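Local coordinates for ethanolamine kinase Pv091845 (Plasmodium vivax, PDB 2QG7), which probably phosphorylates ethanolamine with ATP, the first of three steps toward phosphatidylethanolamine, as a member of the choline/ethanolamine kinase family, at residues Leu236-Phe244 and Arg273-Lys284; Tyr50-Arg58 and Tyr76-Thr86. All blocks are in the same frame, centred on the assembly; numbering follows the deposited sequence.

Contact 1: residues Leu236-Phe244 and Arg273-Lys284; sequences LWNTIWKYF and RDSIVEVESLCK
An antiparallel pair of helices in the helical lobe of the kinase fold brings Trp237, Trp241 and Phe244 against Arg273, Ile276, Glu280 and Lys284; the axes of these two segments come within 11.5 Å. Glu280 lies flat against the Trp237 indole, carboxylate and ring planes stacked within 2°, its CG 3.7 Å from the centroid of the six-membered ring. Because CG is anti to the backbone N (chi1 -165°) and the chain runs straight on, the carboxylate reaches past Trp237 to Trp241. There OE1 accepts from Trp241 NE1 at 2.9 Å, a nearly straight bond in the indole plane. The other oxygen, OE2, uses its anti lone pair for the salt bridge from Lys284 NZ, one turn on (3.0 Å). Lys284 CE also lies over the five-membered ring of Trp237, while Trp237 NE1 bonds to Glu359, tying helix 236-251 to strand 356-359. Packing of ring on aliphatic chain continues down the helix pair: Ile276 CG2 sits over one face of Trp241, 3.6 Å from CZ2, and Ile276 CD1 touches Phe244 CD1 at 3.7 Å. Phe244 CZ lies over one face of the Arg273 guanidinium, whose NH2 is salt-bridged to Asp270.

Contact 2: residues Tyr50-Arg58 and Tyr76-Thr86; sequences YPITESNLR and YVSNVFENEKT
Ile52 is held to 76-86 by two backbone bonds, one on its amide and one on its carbonyl. Its N donates to Val80 O at 2.7 Å, nearly straight, and its O accepts from Glu82 N at 2.7 Å in the carbonyl plane, with a more bent N-H (137°). With CG1 anti to the carbonyl carbon (chi1 -61°), the Ile52 side chain turns CD1 to Phe81 CE2 and to Tyr76 CB, 3.7 Å from each. Asn56 CB stands over one face of the Tyr76 ring, 3.6 Å from Tyr76 CZ, and the Asn56 amide lies 6° from parallel to the ring. Leu57 approaches Tyr76 with CD2, while its CD1 branch touches Thr86 CG2. At the outer end Glu54 extends toward Lys85, and OE1 forms a salt bridge with NZ at 3.5 Å. Arg58 adds a long charge contact to the same oxygen, which lies well out of the guanidinium plane, so that no N-H points at it.

A second shell sets these groups. Asn56 OD1 accepts from Thr53 N at 2.9 Å, the donor above the amide plane, a bond that closes the turn 53-56 and helps to hold the amide beside Tyr76. Asn83 OD1 takes both the N and OG1 of Thr86, fixing the threonine that packs against 52-54, its CG2 against Thr53 O. Farther out, Phe81 meets Tyr90 and Leu140, Leu57 O is bonded by Tyr93 OH, and Asn79 ND2 binds the carbonyls of Tyr141 and Asn176, joining the loop to the five-stranded sheet. The arrangement combines a single beta bridge, Ile52 with Phe81, with the Asn N-cap of helix 84-98, where the first modelled residues run across the linker between helices 65-75 and 84-98.

In the fold
Contacts 1 and 2 lie on opposite sides of the chain's centre, about 40 Å between centres and about 18 Å between nearest atoms, and share no helix or strand. Contact 1 joins helices 236-251 and 269-284 with no main-chain hydrogen bond between them; side chains carry it, some rings lying on backbone atoms, with the Glu280 carboxylate among its aromatic rings and Arg273 and Lys284 at its margins. Contact 2, more peripheral, joins a loop to the turn and first residues of helix 84-98, so main-chain bonds do much of the work, with a small apolar centre and an exposed ionic fringe. Contact 1 borders helix 413-430 and Phe257 of the second subunit; contact 2 rests on the remainder of helix 84-98 and the five-stranded sheet.

Contact 1: residues Leu236-Phe244 and Arg273-Lys284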
loop_
_atom_site.group_PDB
_atom_site.type_symbol
_atom_site.label_atom_id
_atom_site.label_comp_id
_atom_site.label_asym_id
_atom_site.label_seq_id
_atom_site.Cartn_x
_atom_site.Cartn_y
_atom_site.Cartn_z
ATOM N N LEU D 236 10.068 25.306 3.746
ATOM C CA LEU D 236 9.139 24.225 3.517
ATOM C C LEU D 236 8.373 24.341 2.209
ATOM O O LEU D 236 8.310 23.381 1.427
ATOM C CB LEU D 236 8.175 24.111 4.714
ATOM C CG LEU D 236 6.981 23.171 4.763
ATOM C CD1 LEU D 236 7.349 21.690 4.428
ATOM C CD2 LEU D 236 6.363 23.286 6.142
ATOM N N TRP D 237 7.798 25.517 1.977
ATOM C CA TRP D 237 6.939 25.746 0.820
ATOM C C TRP D 237 7.735 25.892 -0.456
ATOM O O TRP D 237 7.268 25.538 -1.517
ATOM C CB TRP D 237 6.052 26.964 1.059
ATOM C CG TRP D 237 5.496 26.942 2.407
ATOM C CD1 TRP D 237 5.863 27.733 3.450
ATOM C CD2 TRP D 237 4.499 26.039 2.915
ATOM N NE1 TRP D 237 5.141 27.409 4.569
ATOM C CE2 TRP D 237 4.304 26.365 4.275
ATOM C CE3 TRP D 237 3.757 24.987 2.351
ATOM C CZ2 TRP D 237 3.394 25.693 5.081
ATOM C CZ3 TRP D 237 2.852 24.334 3.142
ATOM C CH2 TRP D 237 2.675 24.686 4.496
ATOM N N ASN D 238 8.938 26.432 -0.341
ATOM C CA ASN D 238 9.891 26.433 -1.431
ATOM C C ASN D 238 10.233 25.014 -1.872
ATOM O O ASN D 238 10.457 24.777 -3.051
ATOM C CB ASN D 238 11.177 27.141 -0.974
ATOM C CG ASN D 238 12.208 27.282 -2.097
ATOM O OD1 ASN D 238 12.094 28.175 -2.960
ATOM N ND2 ASN D 238 13.231 26.408 -2.076
ATOM N N THR D 239 10.301 24.086 -0.914
ATOM C CA THR D 239 10.684 22.692 -1.158
ATOM C C THR D 239 9.508 21.915 -1.747
ATOM O O THR D 239 9.681 21.203 -2.737
ATOM C CB THR D 239 11.189 21.997 0.124
ATOM O OG1 THR D 239 12.307 22.720 0.628
ATOM C CG2 THR D 239 11.646 20.591 -0.145
ATOM N N ILE D 240 8.324 22.078 -1.150
ATOM C CA ILE D 240 7.103 21.455 -1.672
ATOM C C ILE D 240 6.799 21.884 -3.109
ATOM O O ILE D 240 6.508 21.048 -3.952
ATOM C CB ILE D 240 5.870 21.689 -0.748
ATOM C CG1 ILE D 240 6.121 21.095 0.627
ATOM C CG2 ILE D 240 4.611 21.049 -1.348
ATOM C CD1 ILE D 240 4.968 21.310 1.581
ATOM N N TRP D 241 6.866 23.181 -3.381
ATOM C CA TRP D 241 6.699 23.695 -4.754
ATOM C C TRP D 241 7.797 23.260 -5.695
ATOM O O TRP D 241 7.548 23.099 -6.888
ATOM C CB TRP D 241 6.551 25.227 -4.793
ATOM C CG TRP D 241 5.211 25.690 -4.279
ATOM C CD1 TRP D 241 4.969 26.383 -3.128
ATOM C CD2 TRP D 241 3.935 25.479 -4.892
ATOM N NE1 TRP D 241 3.623 26.618 -2.982
ATOM C CE2 TRP D 241 2.962 26.066 -4.044
ATOM C CE3 TRP D 241 3.509 24.831 -6.061
ATOM C CZ2 TRP D 241 1.575 26.040 -4.347
ATOM C CZ3 TRP D 241 2.135 24.804 -6.351
ATOM C CH2 TRP D 241 1.189 25.405 -5.500
ATOM N N LYS D 242 9.009 23.050 -5.176
ATOM C CA LYS D 242 10.102 22.574 -6.018
ATOM C C LYS D 242 9.770 21.165 -6.519
ATOM O O LYS D 242 9.967 20.854 -7.680
ATOM C CB LYS D 242 11.393 22.574 -5.215
ATOM C CG LYS D 242 12.715 22.244 -5.980
ATOM C CD LYS D 242 13.707 21.515 -4.936
ATOM C CE LYS D 242 15.078 21.174 -5.645
ATOM N NZ LYS D 242 16.077 20.522 -4.679
ATOM N N TYR D 243 9.285 20.310 -5.626
ATOM C CA TYR D 243 8.912 18.951 -6.000
ATOM C C TYR D 243 7.749 18.947 -7.028
ATOM O O TYR D 243 7.769 18.190 -7.988
ATOM C CB TYR D 243 8.518 18.130 -4.769
ATOM C CG TYR D 243 9.563 17.892 -3.707
ATOM C CD1 TYR D 243 10.936 17.894 -4.003
ATOM C CD2 TYR D 243 9.176 17.631 -2.403
ATOM C CE1 TYR D 243 11.906 17.650 -2.996
ATOM C CE2 TYR D 243 10.108 17.381 -1.408
ATOM C CZ TYR D 243 11.472 17.377 -1.708
ATOM O OH TYR D 243 12.389 17.130 -0.697
ATOM N N PHE D 244 6.767 19.824 -6.812
ATOM C CA PHE D 244 5.617 19.940 -7.653
ATOM C C PHE D 244 6.053 20.282 -9.064
ATOM O O PHE D 244 5.658 19.596 -10.018
ATOM C CB PHE D 244 4.670 21.002 -7.115
ATOM C CG PHE D 244 3.439 21.206 -7.970
ATOM C CD1 PHE D 244 2.282 20.435 -7.750
ATOM C CD2 PHE D 244 3.433 22.159 -9.006
ATOM C CE1 PHE D 244 1.154 20.618 -8.566
ATOM C CE2 PHE D 244 2.316 22.342 -9.811
ATOM C CZ PHE D 244 1.187 21.581 -9.603
ATOM N N ARG D 273 -2.167 21.337 -7.347
ATOM C CA ARG D 273 -1.791 22.749 -7.207
ATOM C C ARG D 273 -2.709 23.482 -6.265
ATOM O O ARG D 273 -2.243 24.220 -5.426
ATOM C CB ARG D 273 -1.801 23.464 -8.550
ATOM C CG ARG D 273 -1.088 24.825 -8.567
ATOM C CD ARG D 273 -1.115 25.486 -9.960
ATOM N NE ARG D 273 -0.391 24.753 -11.011
ATOM C CZ ARG D 273 -0.991 23.997 -11.944
ATOM N NH1 ARG D 273 -0.280 23.358 -12.873
ATOM N NH2 ARG D 273 -2.318 23.875 -11.953
ATOM N N ASP D 274 -4.005 23.255 -6.382
ATOM C CA ASP D 274 -4.996 23.849 -5.495
ATOM C C ASP D 274 -4.895 23.360 -4.062
ATOM O O ASP D 274 -5.164 24.107 -3.120
ATOM C CB ASP D 274 -6.406 23.515 -5.998
ATOM C CG ASP D 274 -6.803 24.301 -7.243
ATOM O OD1 ASP D 274 -5.999 25.143 -7.714
ATOM O OD2 ASP D 274 -7.932 24.083 -7.758
ATOM N N SER D 275 -4.573 22.079 -3.904
ATOM C CA SER D 275 -4.479 21.429 -2.611
ATOM C C SER D 275 -3.265 21.893 -1.822
ATOM O O SER D 275 -3.333 22.022 -0.612
ATOM C CB SER D 275 -4.385 19.923 -2.808
ATOM O OG SER D 275 -5.681 19.400 -3.081
ATOM N N ILE D 276 -2.156 22.118 -2.511
ATOM C CA ILE D 276 -0.945 22.649 -1.876
ATOM C C ILE D 276 -1.131 24.110 -1.416
ATOM O O ILE D 276 -0.720 24.479 -0.300
ATOM C CB ILE D 276 0.287 22.522 -2.783
ATOM C CG1 ILE D 276 0.576 21.050 -3.084
ATOM C CG2 ILE D 276 1.493 23.221 -2.129
ATOM C CD1 ILE D 276 1.590 20.853 -4.158
ATOM N N VAL D 277 -1.758 24.914 -2.275
ATOM C CA VAL D 277 -2.201 26.258 -1.936
ATOM C C VAL D 277 -3.132 26.233 -0.712
ATOM O O VAL D 277 -2.962 27.022 0.216
ATOM C CB VAL D 277 -2.886 26.957 -3.156
ATOM C CG1 VAL D 277 -3.599 28.212 -2.726
ATOM C CG2 VAL D 277 -1.883 27.297 -4.215
ATOM N N GLU D 278 -4.099 25.327 -0.701
ATOM C CA GLU D 278 -4.996 25.179 0.450
ATOM C C GLU D 278 -4.290 24.772 1.763
ATOM O O GLU D 278 -4.676 25.231 2.849
ATOM C CB GLU D 278 -6.082 24.146 0.136
ATOM C CG GLU D 278 -7.231 24.133 1.119
ATOM C CD GLU D 278 -8.350 23.156 0.749
ATOM O OE1 GLU D 278 -8.111 22.217 -0.054
ATOM O OE2 GLU D 278 -9.483 23.301 1.289
ATOM N N VAL D 279 -3.299 23.876 1.661
ATOM C CA VAL D 279 -2.579 23.388 2.829
ATOM C C VAL D 279 -1.643 24.477 3.356
ATOM O O VAL D 279 -1.670 24.764 4.562
ATOM C CB VAL D 279 -1.854 22.016 2.571
ATOM C CG1 VAL D 279 -1.005 21.632 3.731
ATOM C CG2 VAL D 279 -2.887 20.926 2.405
ATOM N N GLU D 280 -0.888 25.097 2.435
ATOM C CA GLU D 280 -0.023 26.251 2.721
ATOM C C GLU D 280 -0.722 27.337 3.496
ATOM O O GLU D 280 -0.194 27.810 4.506
ATOM C CB GLU D 280 0.533 26.858 1.441
ATOM C CG GLU D 280 1.686 27.791 1.662
ATOM C CD GLU D 280 2.411 28.115 0.373
ATOM O OE1 GLU D 280 2.115 27.455 -0.649
ATOM O OE2 GLU D 280 3.267 29.042 0.357
ATOM N N SER D 281 -1.906 27.725 3.014
ATOM C CA SER D 281 -2.768 28.669 3.705
ATOM C C SER D 281 -3.244 28.193 5.082
ATOM O O SER D 281 -3.249 28.955 6.065
ATOM C CB SER D 281 -3.957 29.009 2.815
ATOM O OG SER D 281 -4.799 29.957 3.447
ATOM N N LEU D 282 -3.633 26.933 5.191
ATOM C CA LEU D 282 -4.144 26.481 6.482
ATOM C C LEU D 282 -3.038 26.330 7.539
ATOM O O LEU D 282 -3.297 26.410 8.736
ATOM C CB LEU D 282 -4.919 25.183 6.326
ATOM C CG LEU D 282 -6.342 25.281 5.822
ATOM C CD1 LEU D 282 -6.726 23.963 5.208
ATOM C CD2 LEU D 282 -7.266 25.572 6.966
ATOM N N CYS D 283 -1.820 26.075 7.068
ATOM C CA CYS D 283 -0.669 25.844 7.914
ATOM C C CYS D 283 -0.090 27.188 8.367
ATOM O O CYS D 283 0.318 27.349 9.538
ATOM C CB CYS D 283 0.377 24.974 7.177
ATOM S SG CYS D 283 -0.022 23.173 7.141
ATOM N N LYS D 284 -0.053 28.141 7.433
ATOM C CA LYS D 284 0.424 29.485 7.706
ATOM C C LYS D 284 -0.488 30.272 8.668
ATOM O O LYS D 284 -0.039 31.182 9.350
ATOM C CB LYS D 284 0.661 30.239 6.402
ATOM C CG LYS D 284 1.928 29.810 5.686
ATOM C CD LYS D 284 2.156 30.685 4.467
ATOM C CE LYS D 284 3.484 30.402 3.803
ATOM N NZ LYS D 284 3.576 31.097 2.485
#

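Contact 2: residues Tyr50-Arg58 and Tyr76-Thr86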
loop_
_atom_site.group_PDB
_atom_site.type_symbol
_atom_site.label_atom_id
_atom_site.label_comp_id
_atom_site.label_asym_id
_atom_site.label_seq_id
_atom_site.Cartn_x
_atom_site.Cartn_y
_atom_site.Cartn_z
ATOM N N TYR D 50 26.735 -0.100 -15.628
ATOM C CA TYR D 50 26.160 0.296 -14.277
ATOM C C TYR D 50 27.171 0.348 -13.114
ATOM O O TYR D 50 27.556 1.445 -12.701
ATOM C CB TYR D 50 24.928 -0.563 -13.890
ATOM C CG TYR D 50 23.605 0.142 -14.084
ATOM C CD1 TYR D 50 22.727 -0.250 -15.102
ATOM C CD2 TYR D 50 23.232 1.213 -13.260
ATOM C CE1 TYR D 50 21.517 0.405 -15.298
ATOM C CE2 TYR D 50 22.022 1.874 -13.448
ATOM C CZ TYR D 50 21.172 1.460 -14.467
ATOM O OH TYR D 50 19.969 2.101 -14.662
ATOM N N PRO D 51 27.597 -0.820 -12.577
ATOM C CA PRO D 51 28.358 -0.707 -11.334
ATOM C C PRO D 51 29.851 -0.455 -11.553
ATOM O O PRO D 51 30.357 -0.627 -12.676
ATOM C CB PRO D 51 28.133 -2.062 -10.671
ATOM C CG PRO D 51 28.008 -3.039 -11.830
ATOM C CD PRO D 51 27.461 -2.228 -13.019
ATOM N N ILE D 52 30.529 -0.017 -10.491
ATOM C CA ILE D 52 31.989 0.036 -10.435
ATOM C C ILE D 52 32.500 -1.392 -10.155
ATOM O O ILE D 52 31.945 -2.120 -9.299
ATOM C CB ILE D 52 32.497 1.024 -9.332
ATOM C CG1 ILE D 52 32.010 2.451 -9.609
ATOM C CG2 ILE D 52 34.018 1.008 -9.226
ATOM C CD1 ILE D 52 31.886 3.311 -8.396
ATOM N N THR D 53 33.568 -1.769 -10.870
ATOM C CA THR D 53 34.129 -3.108 -10.810
ATOM C C THR D 53 35.372 -3.146 -9.948
ATOM O O THR D 53 35.980 -2.118 -9.715
ATOM C CB THR D 53 34.462 -3.567 -12.235
ATOM O OG1 THR D 53 33.218 -3.593 -12.968
ATOM C CG2 THR D 53 35.084 -4.991 -12.249
ATOM N N GLU D 54 35.733 -4.337 -9.468
ATOM C CA GLU D 54 36.991 -4.571 -8.787
ATOM C C GLU D 54 38.215 -4.267 -9.675
ATOM O O GLU D 54 39.255 -3.787 -9.180
ATOM C CB GLU D 54 37.044 -6.009 -8.295
ATOM C CG GLU D 54 38.249 -6.308 -7.391
ATOM C CD GLU D 54 38.396 -7.784 -7.038
ATOM O OE1 GLU D 54 39.534 -8.169 -6.670
ATOM O OE2 GLU D 54 37.393 -8.554 -7.111
ATOM N N SER D 55 38.087 -4.549 -10.979
ATOM C CA SER D 55 39.129 -4.237 -11.957
ATOM C C SER D 55 39.165 -2.747 -12.318
ATOM O O SER D 55 40.217 -2.245 -12.730
ATOM C CB SER D 55 38.952 -5.079 -13.223
ATOM O OG SER D 55 39.275 -6.459 -12.980
ATOM N N ASN D 56 38.028 -2.044 -12.187
ATOM C CA ASN D 56 38.039 -0.587 -12.286
ATOM C C ASN D 56 38.994 0.015 -11.261
ATOM O O ASN D 56 39.749 0.948 -11.575
ATOM C CB ASN D 56 36.648 0.027 -12.091
ATOM C CG ASN D 56 35.670 -0.293 -13.223
ATOM O OD1 ASN D 56 34.455 -0.138 -13.044
ATOM N ND2 ASN D 56 36.181 -0.716 -14.389
ATOM N N LEU D 57 38.970 -0.534 -10.045
ATOM C CA LEU D 57 39.700 0.038 -8.896
ATOM C C LEU D 57 41.069 -0.598 -8.626
ATOM O O LEU D 57 41.682 -0.375 -7.581
ATOM C CB LEU D 57 38.823 -0.014 -7.615
ATOM C CG LEU D 57 37.430 0.636 -7.612
ATOM C CD1 LEU D 57 36.710 0.375 -6.312
ATOM C CD2 LEU D 57 37.481 2.152 -7.924
ATOM N N ARG D 58 41.556 -1.379 -9.581
ATOM C CA ARG D 58 42.780 -2.139 -9.398
ATOM C C ARG D 58 44.006 -1.233 -9.502
ATOM O O ARG D 58 44.122 -0.419 -10.420
ATOM C CB ARG D 58 42.833 -3.286 -10.421
ATOM C CG ARG D 58 43.588 -4.496 -9.927
ATOM C CD ARG D 58 43.033 -5.788 -10.506
ATOM N NE ARG D 58 43.211 -6.889 -9.547
ATOM C CZ ARG D 58 42.407 -7.947 -9.449
ATOM N NH1 ARG D 58 42.663 -8.866 -8.519
ATOM N NH2 ARG D 58 41.351 -8.091 -10.263
ATOM N N TYR D 76 35.555 7.416 -10.376
ATOM C CA TYR D 76 34.404 6.549 -10.051
ATOM C C TYR D 76 33.600 7.091 -8.891
ATOM O O TYR D 76 33.807 6.718 -7.738
ATOM C CB TYR D 76 34.850 5.094 -9.799
ATOM C CG TYR D 76 35.517 4.485 -11.017
ATOM C CD1 TYR D 76 36.897 4.423 -11.106
ATOM C CD2 TYR D 76 34.759 4.022 -12.099
ATOM C CE1 TYR D 76 37.519 3.902 -12.226
ATOM C CE2 TYR D 76 35.371 3.489 -13.236
ATOM C CZ TYR D 76 36.757 3.436 -13.291
ATOM O OH TYR D 76 37.399 2.926 -14.403
ATOM N N VAL D 77 32.655 7.963 -9.217
ATOM C CA VAL D 77 31.972 8.793 -8.219
ATOM C C VAL D 77 30.490 8.449 -8.124
ATOM O O VAL D 77 29.738 9.125 -7.420
ATOM C CB VAL D 77 32.164 10.321 -8.525
ATOM C CG1 VAL D 77 33.598 10.744 -8.258
ATOM C CG2 VAL D 77 31.820 10.644 -9.987
ATOM N N SER D 78 30.082 7.395 -8.831
ATOM C CA SER D 78 28.673 7.020 -8.931
ATOM C C SER D 78 28.168 6.329 -7.664
ATOM O O SER D 78 26.961 6.334 -7.380
ATOM C CB SER D 78 28.415 6.143 -10.171
ATOM O OG SER D 78 29.053 4.871 -10.052
ATOM N N ASN D 79 29.107 5.758 -6.909
ATOM C CA ASN D 79 28.831 4.997 -5.679
ATOM C C ASN D 79 27.964 3.752 -5.886
ATOM O O ASN D 79 27.439 3.186 -4.919
ATOM C CB ASN D 79 28.293 5.892 -4.553
ATOM C CG ASN D 79 29.280 6.986 -4.146
ATOM O OD1 ASN D 79 30.504 6.775 -4.115
ATOM N ND2 ASN D 79 28.746 8.164 -3.836
ATOM N N VAL D 80 27.816 3.321 -7.141
ATOM C CA VAL D 80 27.196 2.021 -7.420
ATOM C C VAL D 80 28.320 1.015 -7.650
ATOM O O VAL D 80 29.193 1.232 -8.495
ATOM C CB VAL D 80 26.207 2.048 -8.599
ATOM C CG1 VAL D 80 25.472 0.698 -8.710
ATOM C CG2 VAL D 80 25.206 3.182 -8.427
ATOM N N PHE D 81 28.295 -0.058 -6.857
ATOM C CA PHE D 81 29.404 -1.018 -6.764
ATOM C C PHE D 81 28.990 -2.423 -7.212
ATOM O O PHE D 81 27.831 -2.807 -7.070
ATOM C CB PHE D 81 29.987 -1.032 -5.337
ATOM C CG PHE D 81 30.649 0.267 -4.953
ATOM C CD1 PHE D 81 29.993 1.182 -4.127
ATOM C CD2 PHE D 81 31.912 0.583 -5.424
ATOM C CE1 PHE D 81 30.590 2.391 -3.774
ATOM C CE2 PHE D 81 32.516 1.786 -5.088
ATOM C CZ PHE D 81 31.853 2.695 -4.261
ATOM N N GLU D 82 29.936 -3.165 -7.783
ATOM C CA GLU D 82 29.677 -4.520 -8.272
ATOM C C GLU D 82 29.330 -5.496 -7.120
ATOM O O GLU D 82 28.392 -6.306 -7.228
ATOM C CB GLU D 82 30.882 -5.000 -9.111
ATOM C CG GLU D 82 31.196 -6.495 -9.013
ATOM C CD GLU D 82 32.513 -6.846 -9.692
ATOM O OE1 GLU D 82 33.544 -7.037 -8.996
ATOM O OE2 GLU D 82 32.499 -6.926 -10.937
ATOM N N ASN D 83 30.083 -5.393 -6.025
ATOM C CA ASN D 83 29.879 -6.207 -4.833
ATOM C C ASN D 83 30.372 -5.479 -3.589
ATOM O O ASN D 83 30.821 -4.334 -3.672
ATOM C CB ASN D 83 30.553 -7.584 -4.964
ATOM C CG ASN D 83 32.006 -7.501 -5.433
ATOM O OD1 ASN D 83 32.831 -6.776 -4.854
ATOM N ND2 ASN D 83 32.327 -8.264 -6.486
ATOM N N GLU D 84 30.278 -6.163 -2.444
ATOM C CA GLU D 84 30.741 -5.657 -1.153
ATOM C C GLU D 84 32.257 -5.469 -1.088
ATOM O O GLU D 84 32.739 -4.605 -0.369
ATOM C CB GLU D 84 30.293 -6.612 -0.049
ATOM C CG GLU D 84 30.123 -5.970 1.321
ATOM C CD GLU D 84 29.234 -6.813 2.274
ATOM O OE1 GLU D 84 29.692 -7.127 3.414
ATOM O OE2 GLU D 84 28.081 -7.146 1.880
ATOM N N LYS D 85 32.998 -6.281 -1.834
ATOM C CA LYS D 85 34.459 -6.255 -1.823
ATOM C C LYS D 85 35.019 -5.054 -2.610
ATOM O O LYS D 85 36.058 -4.454 -2.235
ATOM C CB LYS D 85 35.007 -7.563 -2.405
ATOM C CG LYS D 85 36.532 -7.635 -2.417
ATOM C CD LYS D 85 37.015 -8.869 -3.135
ATOM C CE LYS D 85 38.556 -8.768 -3.321
ATOM N NZ LYS D 85 39.099 -10.144 -3.796
ATOM N N THR D 86 34.338 -4.732 -3.712
ATOM C CA THR D 86 34.644 -3.547 -4.508
ATOM C C THR D 86 34.378 -2.251 -3.701
ATOM O O THR D 86 35.161 -1.303 -3.773
ATOM C CB THR D 86 33.882 -3.553 -5.871
ATOM O OG1 THR D 86 34.045 -4.825 -6.509
ATOM C CG2 THR D 86 34.436 -2.473 -6.808
#